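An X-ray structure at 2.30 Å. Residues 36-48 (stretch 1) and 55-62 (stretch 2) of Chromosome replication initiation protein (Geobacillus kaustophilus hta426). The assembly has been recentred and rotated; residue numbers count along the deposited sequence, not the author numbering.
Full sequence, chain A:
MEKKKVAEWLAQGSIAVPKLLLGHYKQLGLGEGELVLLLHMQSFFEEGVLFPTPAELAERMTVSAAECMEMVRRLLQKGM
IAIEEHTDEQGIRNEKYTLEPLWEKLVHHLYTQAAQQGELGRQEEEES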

# COMPACT_ATOMS: atom_id res chain seq x y z
N VAL A 36 -12.53 -8.33 4.98
CA VAL A 36 -12.73 -6.95 5.28
C VAL A 36 -12.56 -6.72 6.80
O VAL A 36 -12.05 -5.69 7.22
N LEU A 37 -13.00 -7.67 7.66
CA LEU A 37 -12.85 -7.45 9.12
C LEU A 37 -11.34 -7.31 9.45
O LEU A 37 -10.93 -6.42 10.20
N LEU A 38 -10.53 -8.17 8.88
CA LEU A 38 -9.05 -8.17 9.05
C LEU A 38 -8.46 -6.82 8.59
O LEU A 38 -7.54 -6.24 9.23
N LEU A 39 -8.99 -6.32 7.46
CA LEU A 39 -8.58 -4.93 6.91
C LEU A 39 -8.99 -3.96 7.90
O LEU A 39 -8.16 -3.11 8.24
N HIS A 40 -10.27 -4.00 8.39
CA HIS A 40 -10.54 -2.94 9.47
C HIS A 40 -9.56 -3.08 10.67
O HIS A 40 -9.10 -2.06 11.18
N MET A 41 -9.27 -4.31 11.15
CA MET A 41 -8.32 -4.45 12.26
C MET A 41 -7.00 -3.93 11.87
O MET A 41 -6.48 -3.24 12.65
N GLN A 42 -6.47 -4.23 10.69
CA GLN A 42 -5.15 -3.65 10.29
C GLN A 42 -5.15 -2.12 10.44
O GLN A 42 -4.24 -1.50 10.97
N SER A 43 -6.24 -1.53 9.99
CA SER A 43 -6.42 -0.09 9.95
C SER A 43 -6.41 0.57 11.35
O SER A 43 -5.85 1.64 11.54
N PHE A 44 -7.10 -0.04 12.30
CA PHE A 44 -6.96 0.21 13.76
C PHE A 44 -5.52 0.05 14.30
O PHE A 44 -5.05 0.92 15.04
N PHE A 45 -4.82 -1.05 13.96
CA PHE A 45 -3.41 -1.23 14.39
C PHE A 45 -2.56 -0.04 13.89
O PHE A 45 -1.63 0.38 14.54
N GLU A 46 -2.83 0.41 12.66
CA GLU A 46 -2.04 1.50 12.05
C GLU A 46 -2.39 2.87 12.57
O GLU A 46 -1.65 3.76 12.34
N GLU A 47 -3.47 2.98 13.33
CA GLU A 47 -3.83 4.14 14.12
C GLU A 47 -3.40 4.02 15.58
O GLU A 47 -3.80 4.86 16.39
N GLY A 48 -2.64 2.96 15.93
CA GLY A 48 -2.23 2.70 17.30
C GLY A 48 -3.23 1.92 18.19
O GLY A 48 -2.92 1.68 19.37
N ALA A 55 -17.49 -3.64 18.85
CA ALA A 55 -18.21 -2.43 18.49
C ALA A 55 -17.41 -1.45 17.64
O ALA A 55 -17.96 -0.80 16.76
N GLU A 56 -16.13 -1.27 17.92
CA GLU A 56 -15.34 -0.33 17.08
C GLU A 56 -15.22 -0.93 15.67
O GLU A 56 -15.46 -0.25 14.66
N LEU A 57 -14.92 -2.23 15.60
CA LEU A 57 -14.94 -2.96 14.31
C LEU A 57 -16.26 -2.84 13.62
O LEU A 57 -16.26 -2.51 12.45
N ALA A 58 -17.39 -2.98 14.31
CA ALA A 58 -18.70 -3.07 13.57
C ALA A 58 -19.17 -1.76 12.98
O ALA A 58 -20.03 -1.76 12.07
N GLU A 59 -18.60 -0.66 13.48
CA GLU A 59 -19.09 0.70 13.24
C GLU A 59 -18.90 1.01 11.78
O GLU A 59 -19.75 1.68 11.23
N ARG A 60 -17.83 0.51 11.16
CA ARG A 60 -17.57 0.71 9.70
C ARG A 60 -17.99 -0.48 8.83
O ARG A 60 -17.71 -0.52 7.67
N MET A 61 -18.71 -1.47 9.38
CA MET A 61 -19.09 -2.68 8.60
C MET A 61 -20.62 -2.74 8.50
O MET A 61 -21.32 -2.06 9.27
N THR A 62 -21.15 -3.59 7.64
CA THR A 62 -22.60 -3.76 7.56
C THR A 62 -23.17 -4.72 8.64
O THR A 62 -24.40 -4.92 8.70

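The second stretch closes a helix and runs into a loop, and it packs against the helix that runs through most of the first stretch, with the two axes 9.9 Å apart at closest approach and their directions 113° apart. The contact buries 569 Å² in total and contains no hydrogen bond from one stretch to the other; it rests on apolar packing and on the placement of one arginine.

Ala55 opens the stretch out of reach of the first helix. Glu56 follows with its CA-to-CB bond toward that helix and chi1 in the m well, and its contribution is largely aliphatic: CB lies 3.6 Å from CZ of Phe44. Its carboxylate is engaged differently, with OE1 hydrogen-bonded to a residue adjoining one of the stretches.

Leu57 is the apolar centre of the contact. The CA of Leu57 lies 6.5 Å from the CA of His40, the nearest such pair across the stretches. Although its CA-to-CB bond points sideways, the m, t rotamer carries the end of the side chain nearer to the first helix. CD2 thereby reaches several neighbours on successive parts of that helix. It lies 3.5 Å from CG of Met41, 3.7 Å from CD2 of Phe44 and 4.2 Å from CB of His40. Met41, with chi1 m and chi2 t, takes part even though its own CA-to-CB bond points away, because chi1 m swings its CG round to meet the leucine methyl.

The CA-to-CB bond of Ala58 points away, and the residue makes no contact. Glu59 is exposed and marginal: its CA-to-CB bond is sideways, chi1 is off-rotamer at 103°, and OE2 comes to 4.1 Å from CZ of Phe44, at the edge of the ring.

Arg60 loses more surface to the other stretch than any other residue here. Its CA-to-CB bond points toward the first helix, with chi1 m and chi2 t, and its guanidinium arrives among His40, Ser43, Phe44 and Glu47. NH2 sits over one face of the Phe44 ring, 3.4 Å from CE2, and CZ is 4.7 Å from the ring centroid, an off-centre cation-pi arrangement. Phe44 presents this face with chi1 m. Arg60 NH1 approaches His40 ND1 to 2.8 Å at the edge of the imidazole, but the angle is too poor for a hydrogen bond; His40 NE2 is satisfied elsewhere in the structure. OG of Ser43, whose chi1 is t, is 3.6 Å from NH2. Glu47 OE1 lies 4.3 Å from Arg60 NH2, well out of the guanidinium plane, so the opposite charges are near one another without forming a salt bridge.

Met61 also packs against His40. Its CA-to-CB bond is sideways, but with chi1 m and chi2 t its end comes nearer, placing CG 3.7 Å from CD2 of His40 and SD 4.1 Å from CB of Leu37. The sulfur is oblique to the imidazole. Thr62, with chi1 p, leaves the contact altogether.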

# COMPACT_ATOMS: atom_id res chain seq x y z
CB VAL A 36 -14.07 -6.45 4.73
CG1 VAL A 36 -14.27 -4.83 5.06
CG2 VAL A 36 -14.18 -6.72 3.24
CB LEU A 37 -13.55 -8.54 10.00
CG LEU A 37 -13.38 -8.40 11.55
CD1 LEU A 37 -14.33 -9.25 12.25
CD2 LEU A 37 -11.98 -8.94 11.98
CB LEU A 38 -8.48 -9.35 8.18
CG LEU A 38 -8.71 -10.74 8.79
CD1 LEU A 38 -8.11 -11.84 7.89
CD2 LEU A 38 -8.27 -10.87 10.31
CB LEU A 39 -9.29 -4.56 5.58
CG LEU A 39 -8.66 -5.16 4.28
CD1 LEU A 39 -7.80 -6.45 4.42
CD2 LEU A 39 -9.62 -5.25 3.02
CB HIS A 40 -11.95 -2.84 10.00
CG HIS A 40 -12.99 -2.46 8.99
ND1 HIS A 40 -13.17 -1.17 8.54
CD2 HIS A 40 -13.90 -3.21 8.35
CE1 HIS A 40 -14.15 -1.15 7.65
NE2 HIS A 40 -14.61 -2.38 7.52
CB MET A 41 -8.06 -5.84 12.81
CG MET A 41 -9.34 -6.57 13.49
SD MET A 41 -9.09 -8.41 13.70
CE MET A 41 -7.42 -8.27 14.16
CB GLN A 42 -4.77 -4.03 8.87
CG GLN A 42 -3.35 -3.55 8.49
CD GLN A 42 -3.09 -3.68 6.98
OE1 GLN A 42 -3.73 -4.54 6.26
NE2 GLN A 42 -2.18 -2.79 6.44
CB SER A 43 -7.76 0.17 9.26
OG SER A 43 -8.00 1.55 9.12
CB PHE A 44 -7.94 -0.65 14.57
CG PHE A 44 -9.33 -0.10 14.66
CD1 PHE A 44 -9.59 1.09 15.32
CD2 PHE A 44 -10.39 -0.76 14.10
CE1 PHE A 44 -10.91 1.62 15.38
CE2 PHE A 44 -11.71 -0.26 14.16
CZ PHE A 44 -11.97 0.89 14.78
CB PHE A 45 -2.71 -2.48 13.77
CG PHE A 45 -3.36 -3.80 14.13
CD1 PHE A 45 -4.27 -3.91 15.23
CD2 PHE A 45 -3.01 -4.94 13.41
CE1 PHE A 45 -4.81 -5.07 15.54
CE2 PHE A 45 -3.53 -6.13 13.72
CZ PHE A 45 -4.44 -6.19 14.78
CB GLU A 46 -2.08 1.46 10.57
CG GLU A 46 -1.38 0.30 10.07
CD GLU A 46 -1.47 0.30 8.61
OE1 GLU A 46 -1.80 1.41 8.11
OE2 GLU A 46 -1.24 -0.76 7.94
CB GLU A 47 -5.34 4.29 14.24
CG GLU A 47 -6.12 4.90 13.13
CD GLU A 47 -7.60 4.82 13.51
OE1 GLU A 47 -8.50 4.75 12.62
OE2 GLU A 47 -7.86 4.76 14.76
CB ALA A 55 -18.74 -1.71 19.74
CB GLU A 56 -13.95 -0.01 17.70
CG GLU A 56 -14.05 0.81 19.09
CD GLU A 56 -12.70 0.95 19.89
OE1 GLU A 56 -11.94 -0.04 20.04
OE2 GLU A 56 -12.39 2.09 20.37
CB LEU A 57 -14.36 -4.43 14.36
CG LEU A 57 -12.93 -4.54 14.99
CD1 LEU A 57 -12.58 -5.92 15.63
CD2 LEU A 57 -11.87 -4.18 14.01
CB ALA A 58 -19.82 -3.65 14.45
CB GLU A 59 -18.42 1.78 14.17
CG GLU A 59 -17.29 2.71 13.58
CD GLU A 59 -16.29 3.39 14.69
OE1 GLU A 59 -16.79 3.70 15.83
OE2 GLU A 59 -15.04 3.60 14.44
CB ARG A 60 -16.10 1.17 9.42
CG ARG A 60 -15.56 2.40 10.33
CD ARG A 60 -14.07 2.90 9.94
NE ARG A 60 -12.89 2.39 10.72
CZ ARG A 60 -11.81 1.63 10.31
NH1 ARG A 60 -11.60 1.09 9.06
NH2 ARG A 60 -10.88 1.38 11.27
CB MET A 61 -18.59 -4.01 9.24
CG MET A 61 -17.28 -4.07 9.72
SD MET A 61 -16.51 -5.70 10.17
CE MET A 61 -15.90 -4.64 11.24
CB THR A 62 -23.02 -4.34 6.23
OG1 THR A 62 -22.43 -5.64 6.12
CG2 THR A 62 -22.64 -3.39 5.03